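Local coordinates for protein cytosine deaminase (PDB 4R85) that probably deaminates 5-methylcytosine to thymine, and cytosine to uracil, by hydrolysis at an iron(II) site in an amidohydrolase-type barrel, at residues I4-R9 with I41-R46. Residues are numbered along the deposited sequence; the frame is centred on the assembly and turned at random.
Sequences INARLR and IDAQGR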
loop_
_atom_site.group_PDB
_atom_site.type_symbol
_atom_site.label_atom_id
_atom_site.label_comp_id
_atom_site.label_asym_id
_atom_site.label_seq_id
_atom_site.Cartn_x
_atom_site.Cartn_y
_atom_site.Cartn_z
ATOM N N ILE A 4 15.261 17.212 22.743
ATOM C CA ILE A 4 14.810 16.570 23.978
ATOM C C ILE A 4 13.522 15.772 23.772
ATOM O O ILE A 4 12.831 15.944 22.761
ATOM C CB ILE A 4 14.578 17.585 25.120
ATOM C CG1 ILE A 4 13.461 18.576 24.766
ATOM C CG2 ILE A 4 15.876 18.318 25.476
ATOM C CD1 ILE A 4 13.077 19.505 25.928
ATOM N N ASN A 5 13.217 14.907 24.741
ATOM C CA ASN A 5 11.970 14.147 24.771
ATOM C C ASN A 5 11.808 13.251 23.551
ATOM O O ASN A 5 10.698 13.056 23.049
ATOM C CB ASN A 5 10.762 15.081 24.894
ATOM C CG ASN A 5 10.739 15.842 26.203
ATOM O OD1 ASN A 5 11.207 15.352 27.236
ATOM N ND2 ASN A 5 10.182 17.049 26.170
ATOM N N ALA A 6 12.919 12.708 23.071
ATOM C CA ALA A 6 12.884 11.880 21.877
ATOM C C ALA A 6 12.867 10.411 22.248
ATOM O O ALA A 6 13.569 9.987 23.164
ATOM C CB ALA A 6 14.072 12.176 20.992
ATOM N N ARG A 7 12.048 9.639 21.546
ATOM C CA ARG A 7 12.114 8.191 21.660
ATOM C C ARG A 7 13.172 7.665 20.707
ATOM O O ARG A 7 13.415 8.249 19.644
ATOM C CB ARG A 7 10.765 7.560 21.331
ATOM C CG ARG A 7 9.629 8.028 22.225
ATOM C CD ARG A 7 9.647 7.343 23.567
ATOM N NE ARG A 7 9.464 5.905 23.431
ATOM C CZ ARG A 7 8.284 5.296 23.427
ATOM N NH1 ARG A 7 8.230 3.976 23.300
ATOM N NH2 ARG A 7 7.163 6.001 23.555
ATOM N N LEU A 8 13.803 6.560 21.081
ATOM C CA LEU A 8 14.665 5.834 20.152
ATOM C C LEU A 8 14.017 4.487 19.876
ATOM O O LEU A 8 13.151 4.046 20.637
ATOM C CB LEU A 8 16.072 5.673 20.728
ATOM C CG LEU A 8 16.814 6.998 20.920
ATOM C CD1 LEU A 8 18.147 6.756 21.613
ATOM C CD2 LEU A 8 17.022 7.714 19.571
ATOM N N ARG A 9 14.408 3.846 18.781
ATOM C CA ARG A 9 13.726 2.630 18.342
ATOM C C ARG A 9 13.836 1.486 19.342
ATOM O O ARG A 9 14.918 1.192 19.848
ATOM C CB ARG A 9 14.225 2.183 16.963
ATOM C CG ARG A 9 13.730 3.063 15.828
ATOM C CD ARG A 9 14.026 2.431 14.472
ATOM N NE ARG A 9 13.485 1.075 14.418
ATOM C CZ ARG A 9 14.145 0.022 13.949
ATOM N NH1 ARG A 9 15.380 0.166 13.475
ATOM N NH2 ARG A 9 13.560 -1.170 13.937
ATOM N N ILE A 41 15.060 21.542 20.422
ATOM C CA ILE A 41 13.941 20.972 19.690
ATOM C C ILE A 41 13.220 19.966 20.576
ATOM O O ILE A 41 13.831 19.018 21.073
ATOM C CB ILE A 41 14.403 20.289 18.392
ATOM C CG1 ILE A 41 14.942 21.338 17.419
ATOM C CG2 ILE A 41 13.260 19.532 17.759
ATOM C CD1 ILE A 41 15.561 20.761 16.172
ATOM N N ASP A 42 11.928 20.187 20.798
ATOM C CA ASP A 42 11.137 19.278 21.622
ATOM C C ASP A 42 10.462 18.229 20.749
ATOM O O ASP A 42 9.510 18.523 20.020
ATOM C CB ASP A 42 10.098 20.048 22.445
ATOM C CG ASP A 42 9.445 19.192 23.533
ATOM O OD1 ASP A 42 9.619 17.956 23.535
ATOM O OD2 ASP A 42 8.735 19.765 24.383
ATOM N N ALA A 43 10.968 17.000 20.820
ATOM C CA ALA A 43 10.414 15.898 20.048
ATOM C C ALA A 43 9.037 15.486 20.567
ATOM O O ALA A 43 8.295 14.785 19.882
ATOM C CB ALA A 43 11.359 14.713 20.056
ATOM N N GLN A 44 8.711 15.921 21.783
ATOM C CA GLN A 44 7.399 15.673 22.376
ATOM C C GLN A 44 7.035 14.190 22.410
ATOM O O GLN A 44 5.875 13.828 22.205
ATOM C CB GLN A 44 6.311 16.473 21.644
ATOM C CG GLN A 44 6.448 17.984 21.800
ATOM C CD GLN A 44 5.302 18.748 21.161
ATOM O OE1 GLN A 44 4.937 18.495 20.017
ATOM N NE2 GLN A 44 4.728 19.685 21.903
ATOM N N GLY A 45 8.028 13.341 22.669
ATOM C CA GLY A 45 7.810 11.908 22.750
ATOM C C GLY A 45 7.818 11.208 21.403
ATOM O O GLY A 45 7.500 10.027 21.306
ATOM N N ARG A 46 8.180 11.931 20.352
ATOM C CA ARG A 46 8.254 11.318 19.034
ATOM C C ARG A 46 9.577 10.605 18.804
ATOM O O ARG A 46 10.590 10.917 19.428
ATOM C CB ARG A 46 8.026 12.356 17.948
ATOM C CG ARG A 46 6.611 12.851 17.911
ATOM C CD ARG A 46 6.474 13.996 16.961
ATOM N NE ARG A 46 5.143 14.585 17.029
ATOM C CZ ARG A 46 4.880 15.765 17.579
ATOM N NH1 ARG A 46 5.863 16.484 18.102
ATOM N NH2 ARG A 46 3.637 16.226 17.601
HETATM O O HOH W 1 6.385 8.329 23.402
#
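Ile4 and Asp42 pair as neighbours in parallel strands, where Ile4 N donates to Ile41 O (2.8 Å) and the carbonyl of Ile4 accepts from Ala43 N. Segment 4-9 is kinked at Asn5, where phi is positive, before strand resumes at Ala6, while 41-46 folds into a type I' turn from Ala43 to Arg46. Two further backbone bonds span this irregular part, from Gly45 N to Asn5 O (2.7 Å) and from Arg7 N to Arg46 O.

The polar centre is Asp42 OD1. CG of Asp42 stands anti to the backbone N (chi1 -168°), and from there OD1 accepts from Gln44 N, closing an Asx turn. Asn5 ND2 reaches Asp42 OD1 at 2.8 Å from the opposite face of the carboxylate. That hydrogen bond is nearly straight (164°), with Asp42 OD1 close to the amide plane of Asn5 but the donor well above the carboxylate plane. The other end of the amide is also engaged, since Asn5 OD1 accepts from Gln34 N.

Beside this polar cluster, the methyls of Ala6 and Ala43 meet at 3.8 Å between CB atoms. In Arg7, chi1 (-59°) sets CG beside the backbone N, 3.1 Å from Gly45 O, and later bends carry the chain on. Arg46 turns from the strand pair: NH1 bonds Gln44 OE1, while NE forms a salt bridge with Asp376.

The contact joins the N-terminal strand to the edge strand 41-42 of a small four-stranded sheet, far from the iron site, just before strand 47-57 enters the barrel sheet. Gripped on both faces by N-H donors, Asp42 OD1 ties the turn to the corner at Asn5; those donors would be expected to stabilise the carboxylate's negative charge.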